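Local coordinates for similar to yteR (Bacilus subtilis) (Clostridium acetobutylicum, PDB 4WU0), which probably hydrolyses unsaturated rhamnogalacturonan fragments derived from pectin, as a glycoside hydrolase of family 105 related to YteR, at residues A[248-253]-A[258-263]; A[266-271]-A[296-301]; A[94-99]-A[144-149]. One frame throughout, in Å; residues are numbered along the deposited sequence.

Interactions 1 and 2 form one neighbourhood, touching each other on one side of the chain's centre, and interaction 3 stands apart on the opposite side. The centres of interactions 1 and 2 are about 13 Å apart and their atoms meet: Trp248 N lies 2.9 Å from Ser267 OG, a probable hydrogen bond, and Trp248 CH2 packs 3.7 Å from Ile270 CG2. Leu262 CD1 also comes within 3.8 Å of Glu301 OE1, so loop and helix pair share a boundary. The centre of interaction 3 is about 39 Å from that of interaction 1 and 33 Å from that of interaction 2; its nearest atoms are about 20 Å from interaction 2.

Interaction 1. Residues A[248-253]-A[258-263]; sequences WYQVLD and KGNYLE
Tyr249 and Leu262 form a single backbone bridge, their CA atoms 4.2 Å apart, where two segments of the loop before helix 264-279 run at 133° to each other. A hydrogen bond flanks the bridge on each side: Glu263 N donates to Trp248 O over 3.0 Å, and Gln250 N to Tyr261 O over 2.8 Å. Farther along, Asn260 holds CG anti to its backbone N (chi1 -152°), which swings its amide toward 248-253. Val251 N meets Asn260 OD1 at 3.1 Å, almost straight (176° at the hydrogen), while Asn260 ND2 donates over 2.8 Å to a lone pair of Val251 O. OD1 accepts Tyr261 N as well, and ND2 has a second partner in Glu254 O. Leu262 CD2 sits over the middle of the Tyr249 ring face, 3.6 Å from its centroid, in a CH-pi contact; Gln250 CB covers a Tyr261 face nearer the rim. One water donates to both Gln250 OE1 and Glu263 OE1, and Gln250 NE2 bonds to Tyr335 O. Glu263 is the N-cap of helix 264-279, its OE1 accepting from Gly266 N and OE2 bonded to Ser265 OG. Engaging both ends of the Asn260 amide fixes its flip, and the N-cap ties loop to helix.

Interaction 2. Residues A[266-271]-A[296-301]; sequences GSSMIV and KGLINE
Leu298 reaches Ser267, Ser268 and Val271 because its chi1 of -58° sets CG opposite its own carbonyl carbon, and the extended second torsion then sends the two methyls forward into the facing helix. Val271 answers with CG1 opposite its backbone N (chi1 171°), which puts CB and both methyls at nearly the same distance from Leu298 CD1, and the two side chains approach tip to tip.

The branches of Leu298 spread over the partner helix. Leu298 CD2 presses against its first turn, 3.6 Å from Ser267 CB, and also comes within 3.7 Å of Ser268 N, so that this methyl touches backbone as well as side chain. Leu298 CD1 reaches on to Val271, 4.0 Å from Val271 CB, while both methyls lie against Ser268, with CD1 of Leu298 3.8 Å from Ser268 OG. No hydrogen bond crosses between the segments, and the cohesion is that of dispersion between buried groups, nearly all of it through Leu298. The hydroxyls of the two serines are satisfied elsewhere, Ser267 OG by Glu263 O and Trp248 N. Ser267 offers its CB to the leucine, whereas Ser268 OG touches it while bonded to Ala264 O. Around the pair, Phe351 of helix 345-360 touches both Ser268 and Ile299.

The axes of the two segments come within 10.2 Å and run nearly antiparallel, 161° apart. Ser268 CA and Leu298 CA make the closest backbone approach, at 6.8 Å. Helix 264-279 and helix 288-302 follow one another in the chain, so the contact fastens two successive antiparallel helices, the kind of alpha-alpha pairing from which the (alpha/alpha)6 barrel of the six-hairpin glycosidases is built.

Interaction 3. Residues A[94-99]-A[144-149]; sequences KYRKAL and KEFGEE
Arg96 lays its guanidinium flat on the phenyl ring of Phe146, an example of a cation-pi stack closing the gap between two helices whose backbones stay well apart. The group centres are 3.7 Å apart and the planes differ by only 13°. Arg96 NE comes nearest, 3.3 Å from Phe146 CE1. Arg96 CD lies beside the rim, 3.5 Å from Phe146 CE1, while Arg96 NH1 sits over the ring centre. The arginine and phenylalanine chains run in opposing senses where they overlap. On the arginine side this depends on an extended first torsion followed by a bend at chi2 (70°), which folds the chain over toward the phenylalanine. Glu145 CG lies over the centre of the opposite ring face, so the phenyl is sandwiched between an arginine and its own neighbour in sequence.

Helix 93-108 and the end of helix 129-146 belong to the helical barrel expected of the six-hairpin glycosidases, and the contact joins them far from the chain's centre, with part of its surface covered.

Apolar packing is the second element. Leu99, one turn beyond Arg96 (three residues on), stands roughly perpendicular to the Phe146 side chain, with Leu99 CD1 4.0 Å from Phe146 CE2. It also leans on Phe138 and Tyr142 of helix 129-146 and on Leu83 of helix 80-90.

Polar partners lie just outside the stack. Arg96 NH1 hydrogen-bonds to Tyr142 OH, which limits the rotation of the guanidinium, and the Tyr142 ring in turn meets that of Phe146 at about 50°. Glu145 OE1 pairs with Lys88 NZ in a salt bridge to helix 80-90.

Interaction 1. Residues A[248-253]-A[258-263]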
loop_
_atom_site.group_PDB
_atom_site.type_symbol
_atom_site.label_atom_id
_atom_site.label_comp_id
_atom_site.label_asym_id
_atom_site.label_seq_id
_atom_site.Cartn_x
_atom_site.Cartn_y
_atom_site.Cartn_z
ATOM N N TRP A 248 -13.656 -6.477 4.948
ATOM C CA TRP A 248 -14.102 -5.174 4.495
ATOM C C TRP A 248 -14.569 -5.160 3.042
ATOM O O TRP A 248 -14.098 -5.942 2.222
ATOM C CB TRP A 248 -12.988 -4.132 4.712
ATOM C CG TRP A 248 -12.844 -3.755 6.158
ATOM C CD1 TRP A 248 -13.438 -2.709 6.783
ATOM C CD2 TRP A 248 -12.060 -4.428 7.158
ATOM N NE1 TRP A 248 -13.102 -2.697 8.103
ATOM C CE2 TRP A 248 -12.261 -3.737 8.370
ATOM C CE3 TRP A 248 -11.227 -5.553 7.149
ATOM C CZ2 TRP A 248 -11.638 -4.124 9.577
ATOM C CZ3 TRP A 248 -10.627 -5.949 8.344
ATOM C CH2 TRP A 248 -10.848 -5.237 9.542
ATOM N N TYR A 249 -15.497 -4.249 2.757
ATOM C CA TYR A 249 -16.060 -4.065 1.426
ATOM C C TYR A 249 -15.250 -3.152 0.531
ATOM O O TYR A 249 -14.519 -2.269 1.001
ATOM C CB TYR A 249 -17.457 -3.476 1.539
ATOM C CG TYR A 249 -18.486 -4.452 2.023
ATOM C CD1 TYR A 249 -19.137 -5.282 1.129
ATOM C CD2 TYR A 249 -18.806 -4.541 3.376
ATOM C CE1 TYR A 249 -20.084 -6.172 1.559
ATOM C CE2 TYR A 249 -19.754 -5.428 3.807
ATOM C CZ TYR A 249 -20.367 -6.253 2.898
ATOM O OH TYR A 249 -21.317 -7.156 3.320
ATOM N N GLN A 250 -15.400 -3.368 -0.773
ATOM C CA GLN A 250 -14.852 -2.472 -1.801
ATOM C C GLN A 250 -15.230 -1.008 -1.571
ATOM O O GLN A 250 -14.355 -0.135 -1.580
ATOM C CB GLN A 250 -15.350 -2.951 -3.174
ATOM C CG GLN A 250 -15.174 -2.023 -4.343
ATOM C CD GLN A 250 -13.780 -2.089 -4.937
ATOM O OE1 GLN A 250 -12.823 -2.449 -4.252
ATOM N NE2 GLN A 250 -13.647 -1.681 -6.193
ATOM N N VAL A 251 -16.519 -0.733 -1.375
ATOM C CA VAL A 251 -16.971 0.595 -0.952
ATOM C C VAL A 251 -17.308 0.462 0.544
ATOM O O VAL A 251 -18.308 -0.153 0.931
ATOM C CB VAL A 251 -18.157 1.117 -1.766
ATOM C CG1 VAL A 251 -18.543 2.528 -1.304
ATOM C CG2 VAL A 251 -17.813 1.124 -3.241
ATOM N N LEU A 252 -16.421 0.985 1.380
ATOM C CA LEU A 252 -16.316 0.549 2.778
ATOM C C LEU A 252 -17.579 0.663 3.619
ATOM O O LEU A 252 -17.860 -0.212 4.448
ATOM C CB LEU A 252 -15.207 1.338 3.483
ATOM C CG LEU A 252 -13.793 0.918 3.102
ATOM C CD1 LEU A 252 -12.748 1.979 3.500
ATOM C CD2 LEU A 252 -13.453 -0.409 3.723
ATOM N N ASP A 253 -18.299 1.767 3.438
ATOM C CA ASP A 253 -19.436 2.090 4.283
ATOM C C ASP A 253 -20.785 1.746 3.667
ATOM O O ASP A 253 -21.810 2.108 4.229
ATOM C CB ASP A 253 -19.417 3.581 4.643
ATOM C CG ASP A 253 -19.564 4.482 3.430
ATOM O OD1 ASP A 253 -19.151 4.054 2.334
ATOM O OD2 ASP A 253 -20.064 5.630 3.581
ATOM N N LYS A 258 -26.506 -3.323 -3.175
ATOM C CA LYS A 258 -26.338 -4.315 -4.229
ATOM C C LYS A 258 -25.170 -3.954 -5.142
ATOM O O LYS A 258 -25.065 -2.819 -5.593
ATOM C CB LYS A 258 -27.608 -4.418 -5.070
ATOM C CG LYS A 258 -28.768 -5.025 -4.336
ATOM C CD LYS A 258 -28.571 -6.515 -4.180
ATOM C CE LYS A 258 -29.464 -7.066 -3.098
ATOM N NZ LYS A 258 -30.432 -8.006 -3.657
ATOM N N GLY A 259 -24.318 -4.937 -5.410
ATOM C CA GLY A 259 -23.145 -4.739 -6.223
ATOM C C GLY A 259 -21.879 -4.703 -5.392
ATOM O O GLY A 259 -20.800 -5.050 -5.881
ATOM N N ASN A 260 -21.984 -4.268 -4.133
ATOM C CA ASN A 260 -20.783 -4.168 -3.303
ATOM C C ASN A 260 -20.318 -5.574 -2.972
ATOM O O ASN A 260 -21.102 -6.525 -3.064
ATOM C CB ASN A 260 -21.080 -3.397 -2.013
ATOM C CG ASN A 260 -19.866 -2.665 -1.453
ATOM O OD1 ASN A 260 -18.726 -2.864 -1.877
ATOM N ND2 ASN A 260 -20.120 -1.810 -0.466
ATOM N N TYR A 261 -19.059 -5.703 -2.569
ATOM C CA TYR A 261 -18.460 -7.016 -2.327
ATOM C C TYR A 261 -17.304 -6.894 -1.356
ATOM O O TYR A 261 -16.641 -5.848 -1.292
ATOM C CB TYR A 261 -17.997 -7.651 -3.641
ATOM C CG TYR A 261 -16.915 -6.908 -4.389
ATOM C CD1 TYR A 261 -17.219 -5.856 -5.250
ATOM C CD2 TYR A 261 -15.581 -7.285 -4.258
ATOM C CE1 TYR A 261 -16.230 -5.206 -5.943
ATOM C CE2 TYR A 261 -14.590 -6.650 -4.940
ATOM C CZ TYR A 261 -14.910 -5.602 -5.790
ATOM O OH TYR A 261 -13.910 -4.966 -6.466
ATOM N N LEU A 262 -17.073 -7.974 -0.616
ATOM C CA LEU A 262 -15.920 -8.073 0.264
ATOM C C LEU A 262 -14.686 -8.186 -0.605
ATOM O O LEU A 262 -14.615 -9.053 -1.480
ATOM C CB LEU A 262 -16.077 -9.304 1.182
ATOM C CG LEU A 262 -17.337 -9.325 2.041
ATOM C CD1 LEU A 262 -17.459 -10.643 2.784
ATOM C CD2 LEU A 262 -17.334 -8.171 3.030
ATOM N N GLU A 263 -13.713 -7.305 -0.371
ATOM C CA GLU A 263 -12.583 -7.162 -1.286
ATOM C C GLU A 263 -11.267 -7.471 -0.573
ATOM O O GLU A 263 -11.003 -7.002 0.543
ATOM C CB GLU A 263 -12.606 -5.764 -1.923
ATOM C CG GLU A 263 -11.675 -5.592 -3.114
ATOM C CD GLU A 263 -10.220 -5.369 -2.736
ATOM O OE1 GLU A 263 -9.984 -4.695 -1.722
ATOM O OE2 GLU A 263 -9.297 -5.841 -3.471
HETATM O O HOH W 1 -11.146 -2.115 -1.939
#

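Interaction 2. Residues A[266-271]-A[296-301]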
loop_
_atom_site.group_PDB
_atom_site.type_symbol
_atom_site.label_atom_id
_atom_site.label_comp_id
_atom_site.label_asym_id
_atom_site.label_seq_id
_atom_site.Cartn_x
_atom_site.Cartn_y
_atom_site.Cartn_z
ATOM N N GLY A 266 -7.771 -4.579 -0.024
ATOM C CA GLY A 266 -8.006 -3.637 1.058
ATOM C C GLY A 266 -8.117 -4.341 2.410
ATOM O O GLY A 266 -7.511 -3.900 3.387
ATOM N N SER A 267 -8.848 -5.452 2.476
ATOM C CA SER A 267 -8.994 -6.187 3.727
ATOM C C SER A 267 -7.648 -6.667 4.246
ATOM O O SER A 267 -7.376 -6.570 5.435
ATOM C CB SER A 267 -9.941 -7.384 3.540
ATOM O OG SER A 267 -11.268 -6.942 3.299
ATOM N N SER A 268 -6.799 -7.185 3.362
ATOM C CA SER A 268 -5.486 -7.679 3.779
ATOM C C SER A 268 -4.603 -6.556 4.308
ATOM O O SER A 268 -3.855 -6.728 5.279
ATOM C CB SER A 268 -4.787 -8.393 2.618
ATOM O OG SER A 268 -5.428 -9.621 2.278
ATOM N N MET A 269 -4.668 -5.414 3.634
ATOM C CA MET A 269 -3.879 -4.243 4.023
ATOM C C MET A 269 -4.298 -3.774 5.407
ATOM O O MET A 269 -3.448 -3.425 6.242
ATOM C CB MET A 269 -4.096 -3.114 3.039
ATOM C CG MET A 269 -3.483 -3.339 1.709
ATOM S SD MET A 269 -3.755 -1.931 0.626
ATOM C CE MET A 269 -3.060 -2.602 -0.867
ATOM N N ILE A 270 -5.602 -3.786 5.649
ATOM C CA ILE A 270 -6.139 -3.337 6.940
ATOM C C ILE A 270 -5.698 -4.301 8.034
ATOM O O ILE A 270 -5.304 -3.887 9.120
ATOM C CB ILE A 270 -7.671 -3.217 6.884
ATOM C CG1 ILE A 270 -8.040 -2.093 5.920
ATOM C CG2 ILE A 270 -8.276 -2.981 8.265
ATOM C CD1 ILE A 270 -9.477 -2.074 5.464
ATOM N N VAL A 271 -5.784 -5.603 7.768
ATOM C CA VAL A 271 -5.367 -6.596 8.762
ATOM C C VAL A 271 -3.878 -6.478 9.074
ATOM O O VAL A 271 -3.463 -6.574 10.226
ATOM C CB VAL A 271 -5.715 -8.019 8.273
ATOM C CG1 VAL A 271 -5.087 -9.092 9.187
ATOM C CG2 VAL A 271 -7.238 -8.165 8.254
ATOM N N LYS A 296 -8.129 -14.468 10.115
ATOM C CA LYS A 296 -8.764 -15.723 9.761
ATOM C C LYS A 296 -9.912 -15.499 8.759
ATOM O O LYS A 296 -10.173 -16.333 7.892
ATOM C CB LYS A 296 -9.238 -16.442 11.024
ATOM C CG LYS A 296 -8.069 -17.134 11.724
ATOM C CD LYS A 296 -8.490 -18.008 12.867
ATOM C CE LYS A 296 -9.070 -17.155 13.955
ATOM N NZ LYS A 296 -9.367 -17.915 15.207
ATOM N N GLY A 297 -10.554 -14.338 8.849
ATOM C CA GLY A 297 -11.559 -13.953 7.879
ATOM C C GLY A 297 -11.012 -13.816 6.473
ATOM O O GLY A 297 -11.680 -14.138 5.499
ATOM N N LEU A 298 -9.789 -13.322 6.336
ATOM C CA LEU A 298 -9.171 -13.276 5.010
ATOM C C LEU A 298 -9.087 -14.682 4.392
ATOM O O LEU A 298 -9.350 -14.890 3.203
ATOM C CB LEU A 298 -7.761 -12.708 5.106
ATOM C CG LEU A 298 -7.555 -11.331 5.699
ATOM C CD1 LEU A 298 -6.066 -11.046 5.753
ATOM C CD2 LEU A 298 -8.247 -10.305 4.843
ATOM N N ILE A 299 -8.655 -15.645 5.181
ATOM C CA ILE A 299 -8.513 -17.017 4.706
ATOM C C ILE A 299 -9.876 -17.570 4.324
ATOM O O ILE A 299 -10.048 -18.181 3.251
ATOM C CB ILE A 299 -7.917 -17.932 5.791
ATOM C CG1 ILE A 299 -6.574 -17.390 6.300
ATOM C CG2 ILE A 299 -7.769 -19.362 5.294
ATOM C CD1 ILE A 299 -5.519 -17.243 5.263
ATOM N N ASN A 300 -10.846 -17.396 5.224
ATOM C CA ASN A 300 -12.184 -17.921 4.983
ATOM C C ASN A 300 -12.817 -17.345 3.705
ATOM O O ASN A 300 -13.413 -18.069 2.913
ATOM C CB ASN A 300 -13.105 -17.627 6.172
ATOM C CG ASN A 300 -12.718 -18.390 7.419
ATOM O OD1 ASN A 300 -12.072 -19.436 7.350
ATOM N ND2 ASN A 300 -13.135 -17.876 8.576
ATOM N N GLU A 301 -12.708 -16.040 3.508
ATOM C CA GLU A 301 -13.410 -15.395 2.401
ATOM C C GLU A 301 -12.666 -15.467 1.078
ATOM O O GLU A 301 -13.293 -15.467 0.008
ATOM C CB GLU A 301 -13.657 -13.928 2.707
ATOM C CG GLU A 301 -14.538 -13.677 3.906
ATOM C CD GLU A 301 -15.903 -14.330 3.813
ATOM O OE1 GLU A 301 -16.502 -14.295 2.728
ATOM O OE2 GLU A 301 -16.380 -14.864 4.831
#

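Interaction 3. Residues A[94-99]-A[144-149]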
loop_
_atom_site.group_PDB
_atom_site.type_symbol
_atom_site.label_atom_id
_atom_site.label_comp_id
_atom_site.label_asym_id
_atom_site.label_seq_id
_atom_site.Cartn_x
_atom_site.Cartn_y
_atom_site.Cartn_z
ATOM N N LYS A 94 24.538 -1.777 -8.168
ATOM C CA LYS A 94 23.520 -1.378 -9.128
ATOM C C LYS A 94 22.223 -1.021 -8.410
ATOM O O LYS A 94 21.465 -0.178 -8.876
ATOM C CB LYS A 94 23.286 -2.453 -10.204
ATOM C CG LYS A 94 22.518 -3.706 -9.772
ATOM C CD LYS A 94 22.360 -4.611 -10.991
ATOM C CE LYS A 94 21.295 -5.691 -10.815
ATOM N NZ LYS A 94 20.984 -6.376 -12.125
ATOM N N TYR A 95 21.968 -1.647 -7.262
ATOM C CA TYR A 95 20.756 -1.343 -6.521
ATOM C C TYR A 95 20.854 0.059 -5.918
ATOM O O TYR A 95 19.886 0.813 -5.903
ATOM C CB TYR A 95 20.520 -2.367 -5.407
ATOM C CG TYR A 95 20.311 -3.779 -5.893
ATOM C CD1 TYR A 95 19.433 -4.058 -6.933
ATOM C CD2 TYR A 95 20.995 -4.834 -5.317
ATOM C CE1 TYR A 95 19.242 -5.343 -7.376
ATOM C CE2 TYR A 95 20.804 -6.127 -5.747
ATOM C CZ TYR A 95 19.933 -6.383 -6.777
ATOM O OH TYR A 95 19.760 -7.691 -7.204
ATOM N N ARG A 96 22.019 0.389 -5.385
ATOM C CA ARG A 96 22.233 1.711 -4.822
ATOM C C ARG A 96 22.126 2.779 -5.908
ATOM O O ARG A 96 21.525 3.838 -5.682
ATOM C CB ARG A 96 23.584 1.795 -4.130
ATOM C CG ARG A 96 23.879 3.138 -3.510
ATOM C CD ARG A 96 23.020 3.404 -2.301
ATOM N NE ARG A 96 23.292 4.738 -1.755
ATOM C CZ ARG A 96 22.469 5.785 -1.824
ATOM N NH1 ARG A 96 21.282 5.684 -2.409
ATOM N NH2 ARG A 96 22.846 6.946 -1.300
ATOM N N LYS A 97 22.667 2.508 -7.097
ATOM C CA LYS A 97 22.592 3.497 -8.174
ATOM C C LYS A 97 21.148 3.697 -8.619
ATOM O O LYS A 97 20.736 4.808 -8.905
ATOM C CB LYS A 97 23.460 3.092 -9.366
ATOM C CG LYS A 97 24.946 3.198 -9.106
ATOM C CD LYS A 97 25.726 2.661 -10.295
ATOM C CE LYS A 97 27.222 2.816 -10.115
ATOM N NZ LYS A 97 27.931 1.986 -11.117
ATOM N N ALA A 98 20.389 2.610 -8.679
ATOM C CA ALA A 98 18.968 2.683 -9.008
ATOM C C ALA A 98 18.206 3.501 -7.967
ATOM O O ALA A 98 17.331 4.309 -8.296
ATOM C CB ALA A 98 18.376 1.262 -9.142
ATOM N N LEU A 99 18.581 3.339 -6.711
ATOM C CA LEU A 99 17.966 4.091 -5.625
ATOM C C LEU A 99 18.266 5.581 -5.749
ATOM O O LEU A 99 17.391 6.411 -5.498
ATOM C CB LEU A 99 18.433 3.541 -4.276
ATOM C CG LEU A 99 17.671 2.269 -3.857
ATOM C CD1 LEU A 99 18.413 1.504 -2.774
ATOM C CD2 LEU A 99 16.273 2.645 -3.393
ATOM N N LYS A 144 15.795 6.865 6.259
ATOM C CA LYS A 144 16.284 6.006 7.342
ATOM C C LYS A 144 17.643 5.410 6.981
ATOM O O LYS A 144 18.546 5.360 7.810
ATOM C CB LYS A 144 15.278 4.885 7.629
ATOM C CG LYS A 144 15.666 3.889 8.751
ATOM C CD LYS A 144 15.741 4.601 10.089
ATOM C CE LYS A 144 15.720 3.644 11.280
ATOM N NZ LYS A 144 16.763 2.599 11.180
ATOM N N GLU A 145 17.789 4.984 5.735
ATOM C CA GLU A 145 19.018 4.326 5.299
ATOM C C GLU A 145 20.131 5.272 4.846
ATOM O O GLU A 145 21.311 5.018 5.121
ATOM C CB GLU A 145 18.684 3.312 4.182
ATOM C CG GLU A 145 19.860 2.442 3.729
ATOM C CD GLU A 145 20.344 1.448 4.795
ATOM O OE1 GLU A 145 19.561 1.097 5.716
ATOM O OE2 GLU A 145 21.526 1.032 4.705
ATOM N N PHE A 146 19.768 6.358 4.164
ATOM C CA PHE A 146 20.748 7.172 3.445
ATOM C C PHE A 146 20.655 8.677 3.663
ATOM O O PHE A 146 21.530 9.408 3.214
ATOM C CB PHE A 146 20.542 7.036 1.935
ATOM C CG PHE A 146 20.520 5.631 1.429
ATOM C CD1 PHE A 146 21.677 4.874 1.365
ATOM C CD2 PHE A 146 19.339 5.082 0.939
ATOM C CE1 PHE A 146 21.636 3.578 0.866
ATOM C CE2 PHE A 146 19.310 3.803 0.432
ATOM C CZ PHE A 146 20.448 3.058 0.396
ATOM N N GLY A 147 19.565 9.150 4.248
ATOM C CA GLY A 147 19.145 10.536 4.041
ATOM C C GLY A 147 19.548 11.332 5.240
ATOM O O GLY A 147 20.295 10.851 6.099
ATOM N N GLU A 148 19.081 12.572 5.289
ATOM C CA GLU A 148 19.251 13.385 6.462
ATOM C C GLU A 148 17.939 13.366 7.213
ATOM O O GLU A 148 16.883 13.516 6.611
ATOM C CB GLU A 148 19.579 14.824 6.091
ATOM C CG GLU A 148 20.884 15.006 5.364
ATOM C CD GLU A 148 21.247 16.476 5.215
ATOM O OE1 GLU A 148 20.395 17.267 4.758
ATOM O OE2 GLU A 148 22.371 16.852 5.581
ATOM N N GLU A 149 18.011 13.206 8.525
ATOM C CA GLU A 149 16.813 13.053 9.350
ATOM C C GLU A 149 15.851 14.229 9.283
ATOM O O GLU A 149 14.656 14.050 9.523
ATOM C CB GLU A 149 17.196 12.807 10.826
ATOM C CG GLU A 149 17.703 11.415 11.099
ATOM C CD GLU A 149 17.923 11.113 12.574
ATOM O OE1 GLU A 149 18.140 12.060 13.376
ATOM O OE2 GLU A 149 17.891 9.899 12.919
#